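Long-range contacts in endo-beta-1,4-glucanase (Bacillus licheniformis, PDB 2JEN), which hydrolyses the beta-1,4-linked glucan backbone of xyloglucan, a polysaccharide of the plant cell wall, as a family 12 glycoside hydrolase: residues W159-T163 against I203-T208; V172-I177 against Y221-K226; F49-A55 against V86-P90. The protein carries 1 engineered substitution. All blocks are in the same frame, centred on the assembly; numbering follows the deposited sequence. Where two conformers were deposited one is given.

In the fold
Contact 3 closes first along the chain, before contact 1 opens; contacts 1 and 2 then interleave, in the order 159-163, 172-177, 203-208, 221-226. Contacts 1 and 2 have centres about 17 Å apart and both reach the large mixed sheet of the beta-sandwich; they touch where Thr-205 CG2 packs 4.1 Å from Thr-174 CG2. Contact 3 lies in loops leading from and into strands of the sandwich, its centre about 20 Å from that of contact 1 and about 29 Å from that of contact 2. Sugar is bound at contacts 1 and 3, whereas contact 2 joins the end of helix 215-225 to strand 170-177, on the opposite side of the chain's centre from contact 3.

Contact 1 (W159-T163 against I203-T208); sequences WLNNT and IRTANT. With GLC (alpha-D-glucopyranose), chain C.
Trp-159 and Ile-203 form a parallel beta bridge between strands 154-163 and 195-204 of the beta-sandwich, just before the first strand turns a corner in a classic beta bulge, where Leu-160 and Asn-161 both face Ala-134. Arg-204 N donates to Trp-159 O at 3.0 Å. At the corner Leu-160 O accepts from Thr-208 N (2.9 Å) nearly along the C=O axis, with the CA-H of Asn-207 close beside it. Asn-162 N finds a side-chain acceptor instead, Asn-207 OD1 at 2.9 Å, straight at the hydrogen (166°) but from above the carbonyl plane. Asparagine suits this place because its carbonyl can stand in for a backbone one while its flat amide stacks on that of Asn-161, the planes 18° apart. Asn-207 ND2 gives a weak bond to a water, which donates to Thr-163 OG1; that hydroxyl donates in turn to a lone pair of Asn-161 OD1, 2.7 Å away. Asn-162 OD1 is met by Ala-165 N. The extended Arg-204 side chain is occupied too: NH1 reaches Ala-206 O at 2.9 Å, tying the turn to its own strand, and NE is bonded to His-180. On the sheet face that carries Trp-159, the indole lies beside Ile-203; in the conformer described, CD1 sits over the six-membered ring, 3.8 Å from its centroid, a CH-pi contact that need not hold for the second conformer. At the indole edge, Trp-159 CH2 lies 3.6 Å from O2 of the glucose of chain C.

Contact 2 (V172-I177 against Y221-K226); sequences VETVSI and YLADSK
This is a surface contact of helix against strand, in which the C-terminal end of helix 215-225 is fastened to strand 170-177 by a polar cluster of Glu-173, Tyr-221 and Lys-226 beside a small apolar patch. The two axes run nearly at right angles, 103° between their directions and 12.5 Å apart at closest, so side chains alone bridge the gap. Glu-173 OE2 collects two donors. Tyr-221 OH reaches it at 2.7 Å on the anti side, slightly out of the carboxylate plane, while Lys-226 NZ comes from above that plane at 2.9 Å and makes a salt bridge. Two donors on one oxygen would be expected to favour the charged carboxylate. The phenol suits its place by being long enough to span the gap: with CG anti to the backbone N (chi1 161°), the hydroxyl reaches Glu-173, and OE2 sits at the ring edge. Lys-226 bends at chi2 and chi3, and its CG lies over one face of that ring before the chain runs on to the acid. A wider pi-type turn, with Lys-226 N bonded to Tyr-221 O at 3.0 Å, brings the two residues together. Beside this polar group the branched side chains of the strand add an apolar contact: Val-175 CG1 lies 3.8 Å from Tyr-221 CE1, and Ile-177 CD1 equally far from Tyr-221 CB. An alanine in place of Glu-173 would probably leave both the ammonium and the phenol without their shared acceptor, and the lysine freer to swing. The end of the helix also packs on neighbouring strands: Tyr-221 touches Val-184 of strand 180-192, and Leu-222 touches Phe-200 and Phe-202 of strand 195-204.

Contact 3 (F49-A55 against V86-P90); sequences FNNVWGA and VKAYP. With XYS (alpha-D-xylopyranose), chain B; GLC (alpha-D-glucopyranose), chain D; GLC (alpha-D-glucopyranose), chain E.
Asn-51 O accepts from Tyr-89 N at 3.0 Å, a bond that joins two loops lining the glycan pocket, and weakly from Gln-63 NE2 of strand 62-67. A few residues on, Gly-54 N makes a weak bond to Lys-87 O, and its CA-H points almost straight (174°) at Val-86 O, 3.3 Å from CA. Glycine suits this place, in the type I turn from Val-52 to Ala-55, because a CB would collide with that oxygen. Trp-53 carries the sugar contact. With CG between the backbone N and the carbonyl carbon (chi1 69°), its indole lies between Val-86 O on one face and C1 of the chain D glucose on the other, the aromatic platform common in carbohydrate sites. At its edge NE1 donates to O6 of the chain E glucose (3.0 Å), whose C6 rests over the Tyr-89 ring. Asn-51 ND2 donates to O2 of the chain D glucose at 2.9 Å, while Val-52 N binds O4 of the xylose at 3.0 Å, so the chain D glucose is held by both indole face and amide. The loops touch strands of both sheets: Ala-88 meets Gln-63 and Trp-79 of strand 72-79, and Val-86 and Tyr-89 touch Glu-243 of strand 234-244; Tyr-89 OH reaches on to Ala-135 O of strand 131-141.

Contact 1 (W159-T163 against I203-T208)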
# COMPACT_ATOMS: atom_id res chain seq x y z
N TRP A 159 -11.62 -26.45 17.71
CA TRP A 159 -11.69 -25.01 17.88
C TRP A 159 -11.30 -24.60 19.30
O TRP A 159 -11.97 -24.97 20.28
CB TRP A 159 -13.08 -24.42 17.59
CG TRP A 159 -13.67 -24.66 16.23
CD1 TRP A 159 -13.44 -25.69 15.37
CD2 TRP A 159 -14.68 -23.85 15.64
NE1 TRP A 159 -14.23 -25.54 14.24
CE2 TRP A 159 -15.00 -24.42 14.40
CE3 TRP A 159 -15.33 -22.70 16.04
CZ2 TRP A 159 -15.97 -23.87 13.56
CZ3 TRP A 159 -16.29 -22.14 15.19
CH2 TRP A 159 -16.60 -22.76 13.97
N LEU A 160 -10.22 -23.85 19.42
CA LEU A 160 -9.78 -23.28 20.68
C LEU A 160 -10.39 -21.92 20.92
O LEU A 160 -10.40 -21.44 22.06
CB LEU A 160 -8.27 -23.20 20.71
CG LEU A 160 -7.50 -24.50 20.57
CD1 LEU A 160 -5.99 -24.28 20.71
CD2 LEU A 160 -8.00 -25.62 21.51
N ASN A 161 -10.89 -21.28 19.86
CA ASN A 161 -11.57 -20.01 19.97
C ASN A 161 -12.76 -20.05 19.05
O ASN A 161 -12.63 -20.46 17.89
CB ASN A 161 -10.64 -18.85 19.57
CG ASN A 161 -11.30 -17.47 19.64
OD1 ASN A 161 -12.26 -17.21 18.91
ND2 ASN A 161 -10.79 -16.60 20.51
N ASN A 162 -13.93 -19.62 19.54
CA ASN A 162 -15.09 -19.35 18.71
C ASN A 162 -15.53 -17.93 19.02
O ASN A 162 -15.90 -17.65 20.18
CB ASN A 162 -16.25 -20.33 19.01
CG ASN A 162 -17.42 -20.14 18.12
OD1 ASN A 162 -17.37 -19.33 17.18
ND2 ASN A 162 -18.54 -20.81 18.43
N THR A 163 -15.47 -17.03 18.04
CA THR A 163 -15.93 -15.67 18.22
C THR A 163 -17.02 -15.37 17.22
O THR A 163 -16.79 -15.06 16.06
CB THR A 163 -14.76 -14.67 18.12
OG1 THR A 163 -13.81 -14.98 19.16
CG2 THR A 163 -15.26 -13.23 18.30
N ILE A 203 -15.67 -28.05 19.57
CA ILE A 203 -15.61 -26.63 19.94
C ILE A 203 -15.46 -26.50 21.44
O ILE A 203 -16.33 -26.91 22.21
CB ILE A 203 -16.82 -25.82 19.42
CG1 ILE A 203 -16.79 -25.83 17.89
CG2 ILE A 203 -16.83 -24.36 20.00
CD1 ILE A 203 -17.90 -25.07 17.24
N ARG A 204 -14.35 -25.96 21.88
CA ARG A 204 -14.12 -25.88 23.33
C ARG A 204 -15.22 -25.10 23.97
O ARG A 204 -15.69 -24.14 23.42
CB ARG A 204 -12.74 -25.29 23.64
CG ARG A 204 -12.24 -25.65 25.03
CD ARG A 204 -10.85 -25.09 25.25
NE ARG A 204 -10.31 -25.41 26.59
CZ ARG A 204 -10.46 -24.66 27.67
NH1 ARG A 204 -11.13 -23.53 27.69
NH2 ARG A 204 -9.92 -25.09 28.83
N THR A 205 -15.67 -25.52 25.17
CA THR A 205 -16.85 -24.86 25.75
C THR A 205 -16.57 -23.44 26.21
O THR A 205 -17.52 -22.64 26.30
CB THR A 205 -17.45 -25.67 26.92
OG1 THR A 205 -16.43 -25.92 27.88
CG2 THR A 205 -17.99 -27.01 26.41
N ALA A 206 -15.29 -23.10 26.39
CA ALA A 206 -14.84 -21.71 26.59
C ALA A 206 -13.56 -21.56 25.79
O ALA A 206 -12.86 -22.53 25.57
CB ALA A 206 -14.58 -21.43 28.07
N ASN A 207 -13.26 -20.34 25.36
CA ASN A 207 -12.05 -20.11 24.59
C ASN A 207 -10.82 -20.32 25.44
O ASN A 207 -10.84 -20.06 26.66
CB ASN A 207 -12.06 -18.72 24.02
CG ASN A 207 -13.16 -18.49 23.01
OD1 ASN A 207 -13.74 -19.43 22.44
ND2 ASN A 207 -13.47 -17.20 22.77
N THR A 208 -9.73 -20.76 24.81
CA THR A 208 -8.43 -20.83 25.46
C THR A 208 -7.34 -20.39 24.53
O THR A 208 -7.44 -20.63 23.31
CB THR A 208 -8.14 -22.27 25.97
OG1 THR A 208 -6.98 -22.26 26.82
CG2 THR A 208 -7.96 -23.32 24.87
C1 GLC C . -18.94 -23.33 8.51
C2 GLC C . -17.92 -23.74 9.55
C3 GLC C . -16.54 -23.86 8.97
C4 GLC C . -16.52 -24.66 7.67
C5 GLC C . -17.66 -24.17 6.75
C6 GLC C . -17.75 -25.04 5.50
O2 GLC C . -17.89 -22.77 10.57
O3 GLC C . -15.71 -24.49 9.91
O4 GLC C . -15.24 -24.56 7.05
O5 GLC C . -18.89 -24.26 7.44
O6 GLC C . -18.57 -24.37 4.54
O HOH W 1 -14.78 -14.65 21.68

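Contact 2 (V172-I177 against Y221-K226)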
# COMPACT_ATOMS: atom_id res chain seq x y z
N VAL A 172 -24.02 -32.87 18.41
CA VAL A 172 -24.14 -34.23 18.89
C VAL A 172 -24.27 -34.26 20.42
O VAL A 172 -25.30 -34.69 20.98
CB VAL A 172 -22.94 -35.08 18.45
CG1 VAL A 172 -23.12 -36.53 18.93
CG2 VAL A 172 -22.77 -35.03 16.92
N GLU A 173 -23.22 -33.83 21.09
CA GLU A 173 -23.06 -33.92 22.53
C GLU A 173 -21.82 -33.16 22.96
O GLU A 173 -21.00 -32.77 22.12
CB GLU A 173 -22.94 -35.37 22.97
CG GLU A 173 -21.68 -36.06 22.53
CD GLU A 173 -21.73 -37.58 22.57
OE1 GLU A 173 -22.79 -38.13 22.93
OE2 GLU A 173 -20.72 -38.24 22.22
N THR A 174 -21.70 -32.94 24.27
CA THR A 174 -20.51 -32.38 24.89
C THR A 174 -19.71 -33.49 25.52
O THR A 174 -20.27 -34.38 26.20
CB THR A 174 -20.88 -31.29 25.85
OG1 THR A 174 -21.55 -30.25 25.12
CG2 THR A 174 -19.67 -30.70 26.56
N VAL A 175 -18.41 -33.49 25.26
CA VAL A 175 -17.50 -34.54 25.72
C VAL A 175 -16.28 -33.97 26.39
O VAL A 175 -15.87 -32.84 26.09
CB VAL A 175 -17.02 -35.45 24.55
CG1 VAL A 175 -18.19 -35.99 23.83
CG2 VAL A 175 -16.13 -34.65 23.55
N SER A 176 -15.71 -34.72 27.31
CA SER A 176 -14.39 -34.38 27.90
C SER A 176 -13.34 -35.25 27.24
O SER A 176 -13.39 -36.47 27.35
CB SER A 176 -14.43 -34.59 29.41
OG SER A 176 -13.21 -34.24 30.05
N ILE A 177 -12.40 -34.61 26.53
CA ILE A 177 -11.28 -35.30 25.90
C ILE A 177 -10.04 -34.49 26.16
O ILE A 177 -10.02 -33.25 25.95
CB ILE A 177 -11.50 -35.43 24.37
CG1 ILE A 177 -12.73 -36.26 24.02
CG2 ILE A 177 -10.24 -36.02 23.70
CD1 ILE A 177 -13.06 -36.32 22.52
N TYR A 221 -11.98 -41.36 19.84
CA TYR A 221 -13.39 -41.09 20.15
C TYR A 221 -14.23 -41.32 18.91
O TYR A 221 -15.23 -42.01 18.96
CB TYR A 221 -13.57 -39.68 20.72
CG TYR A 221 -14.97 -39.14 20.67
CD1 TYR A 221 -15.91 -39.47 21.64
CD2 TYR A 221 -15.40 -38.30 19.64
CE1 TYR A 221 -17.19 -38.90 21.63
CE2 TYR A 221 -16.63 -37.74 19.61
CZ TYR A 221 -17.54 -38.06 20.59
OH TYR A 221 -18.78 -37.49 20.51
N LEU A 222 -13.84 -40.76 17.78
CA LEU A 222 -14.65 -40.90 16.58
C LEU A 222 -14.75 -42.35 16.09
O LEU A 222 -15.80 -42.78 15.63
CB LEU A 222 -14.11 -39.97 15.48
CG LEU A 222 -14.23 -38.48 15.74
CD1 LEU A 222 -13.42 -37.72 14.67
CD2 LEU A 222 -15.67 -38.02 15.78
N ALA A 223 -13.64 -43.09 16.17
CA ALA A 223 -13.59 -44.46 15.69
C ALA A 223 -14.21 -45.43 16.67
O ALA A 223 -15.12 -46.19 16.31
CB ALA A 223 -12.14 -44.84 15.39
N ASP A 224 -13.73 -45.42 17.91
CA ASP A 224 -14.09 -46.47 18.87
C ASP A 224 -15.36 -46.13 19.63
O ASP A 224 -16.13 -47.04 20.00
CB ASP A 224 -12.96 -46.64 19.88
CG ASP A 224 -11.66 -47.13 19.26
OD1 ASP A 224 -11.71 -47.87 18.26
OD2 ASP A 224 -10.58 -46.73 19.79
N SER A 225 -15.60 -44.87 19.96
CA SER A 225 -16.79 -44.50 20.73
C SER A 225 -17.99 -44.26 19.84
O SER A 225 -19.11 -44.69 20.17
CB SER A 225 -16.55 -43.30 21.62
OG SER A 225 -15.52 -43.57 22.53
N LYS A 226 -17.81 -43.60 18.70
CA LYS A 226 -18.95 -43.23 17.84
C LYS A 226 -19.13 -44.09 16.59
O LYS A 226 -20.15 -43.99 15.93
CB LYS A 226 -18.83 -41.75 17.43
CG LYS A 226 -18.59 -40.81 18.57
CD LYS A 226 -19.62 -40.86 19.72
CE LYS A 226 -20.98 -40.36 19.34
NZ LYS A 226 -21.91 -40.31 20.54

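Contact 3 (F49-A55 against V86-P90)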
# COMPACT_ATOMS: atom_id res chain seq x y z
N PHE A 49 0.75 -20.44 5.71
CA PHE A 49 0.07 -20.46 4.41
C PHE A 49 -0.99 -19.36 4.33
O PHE A 49 -1.90 -19.29 5.16
CB PHE A 49 -0.61 -21.84 4.26
CG PHE A 49 -1.24 -22.12 2.91
CD1 PHE A 49 -0.68 -21.67 1.73
CD2 PHE A 49 -2.36 -22.91 2.85
CE1 PHE A 49 -1.27 -21.98 0.50
CE2 PHE A 49 -2.95 -23.19 1.63
CZ PHE A 49 -2.41 -22.74 0.47
N ASN A 50 -0.85 -18.47 3.34
CA ASN A 50 -1.76 -17.35 3.16
C ASN A 50 -2.98 -17.84 2.40
O ASN A 50 -3.24 -17.50 1.23
CB ASN A 50 -1.06 -16.18 2.46
CG ASN A 50 -1.73 -14.86 2.77
OD1 ASN A 50 -2.39 -14.74 3.81
ND2 ASN A 50 -1.48 -13.84 1.98
N ASN A 51 -3.77 -18.68 3.09
CA ASN A 51 -4.90 -19.41 2.49
C ASN A 51 -6.13 -18.53 2.44
O ASN A 51 -6.64 -18.16 3.49
CB ASN A 51 -5.16 -20.67 3.32
CG ASN A 51 -6.29 -21.51 2.83
OD1 ASN A 51 -7.11 -21.07 2.08
ND2 ASN A 51 -6.32 -22.75 3.29
N VAL A 52 -6.55 -18.18 1.23
CA VAL A 52 -7.68 -17.30 1.00
C VAL A 52 -8.76 -18.01 0.18
O VAL A 52 -9.36 -17.43 -0.72
CB VAL A 52 -7.24 -15.96 0.37
CG1 VAL A 52 -6.34 -15.21 1.36
CG2 VAL A 52 -6.52 -16.11 -0.97
N TRP A 53 -9.08 -19.25 0.56
CA TRP A 53 -9.89 -20.10 -0.28
C TRP A 53 -11.30 -19.61 -0.54
O TRP A 53 -11.91 -19.98 -1.55
CB TRP A 53 -9.98 -21.51 0.28
CG TRP A 53 -10.74 -21.73 1.54
CD1 TRP A 53 -10.25 -21.70 2.83
CD2 TRP A 53 -12.11 -22.12 1.65
NE1 TRP A 53 -11.25 -22.05 3.71
CE2 TRP A 53 -12.38 -22.33 3.01
CE3 TRP A 53 -13.11 -22.38 0.71
CZ2 TRP A 53 -13.62 -22.75 3.47
CZ3 TRP A 53 -14.36 -22.78 1.17
CH2 TRP A 53 -14.59 -22.94 2.55
N GLY A 54 -11.84 -18.78 0.34
CA GLY A 54 -13.21 -18.31 0.26
C GLY A 54 -13.37 -16.90 -0.23
O GLY A 54 -14.41 -16.29 -0.03
N ALA A 55 -12.33 -16.34 -0.85
CA ALA A 55 -12.28 -14.91 -1.15
C ALA A 55 -12.81 -14.47 -2.50
O ALA A 55 -12.88 -13.27 -2.76
CB ALA A 55 -10.84 -14.45 -1.01
N VAL A 86 -16.89 -18.83 5.10
CA VAL A 86 -15.48 -18.69 5.44
C VAL A 86 -14.75 -18.01 4.28
O VAL A 86 -14.82 -18.50 3.16
CB VAL A 86 -14.85 -20.07 5.74
CG1 VAL A 86 -13.34 -19.92 5.97
CG2 VAL A 86 -15.50 -20.72 6.96
N LYS A 87 -14.10 -16.87 4.56
CA LYS A 87 -13.36 -16.17 3.52
C LYS A 87 -11.95 -16.70 3.35
O LYS A 87 -11.41 -16.70 2.24
CB LYS A 87 -13.28 -14.68 3.80
CG LYS A 87 -14.65 -13.99 4.06
CD LYS A 87 -15.71 -14.34 3.04
CE LYS A 87 -17.04 -13.60 3.27
NZ LYS A 87 -17.71 -14.01 4.56
N ALA A 88 -11.35 -17.12 4.46
CA ALA A 88 -9.93 -17.42 4.49
C ALA A 88 -9.62 -18.30 5.69
O ALA A 88 -10.38 -18.29 6.69
CB ALA A 88 -9.12 -16.10 4.58
N TYR A 89 -8.51 -19.05 5.60
CA TYR A 89 -7.99 -19.83 6.71
C TYR A 89 -6.47 -19.68 6.73
O TYR A 89 -5.73 -20.65 6.49
CB TYR A 89 -8.41 -21.28 6.56
CG TYR A 89 -7.98 -22.24 7.67
CD1 TYR A 89 -8.32 -22.03 9.01
CD2 TYR A 89 -7.19 -23.34 7.40
CE1 TYR A 89 -7.98 -22.93 10.01
CE2 TYR A 89 -6.83 -24.24 8.39
CZ TYR A 89 -7.16 -23.99 9.70
OH TYR A 89 -6.82 -24.92 10.65
N PRO A 90 -5.99 -18.47 7.01
CA PRO A 90 -4.54 -18.34 7.25
C PRO A 90 -4.18 -19.32 8.36
O PRO A 90 -4.92 -19.47 9.35
CB PRO A 90 -4.37 -16.87 7.70
CG PRO A 90 -5.77 -16.49 8.23
CD PRO A 90 -6.73 -17.24 7.32
C1 XYS B . -7.14 -22.80 -2.73
C2 XYS B . -7.21 -21.54 -3.58
C3 XYS B . -6.18 -20.49 -3.11
C4 XYS B . -6.25 -20.39 -1.58
C5 XYS B . -6.15 -21.74 -0.85
O2 XYS B . -6.93 -21.88 -4.94
O3 XYS B . -6.36 -19.18 -3.68
O4 XYS B . -5.29 -19.48 -1.12
O5 XYS B . -7.13 -22.58 -1.35
C1 GLC D . -10.70 -25.64 3.07
C2 GLC D . -9.25 -25.56 2.65
C3 GLC D . -9.13 -25.08 1.22
C4 GLC D . -9.97 -25.99 0.34
C5 GLC D . -11.43 -26.00 0.85
C6 GLC D . -12.23 -27.03 0.04
O2 GLC D . -8.45 -24.76 3.52
O3 GLC D . -7.74 -25.00 0.87
O4 GLC D . -9.99 -25.57 -0.99
O5 GLC D . -11.44 -26.48 2.18
O6 GLC D . -13.15 -26.39 -0.81
C1 GLC E . -13.44 -27.05 7.37
C2 GLC E . -13.84 -27.35 5.92
C3 GLC E . -12.58 -27.41 5.09
C4 GLC E . -11.89 -26.06 5.15
C5 GLC E . -11.57 -25.83 6.63
C6 GLC E . -10.70 -24.60 6.91
O1 GLC E . -14.54 -27.03 8.24
O2 GLC E . -14.49 -28.58 5.70
O3 GLC E . -13.02 -27.87 3.80
O4 GLC E . -10.67 -26.09 4.44
O5 GLC E . -12.79 -25.79 7.36
O6 GLC E . -11.27 -23.42 6.37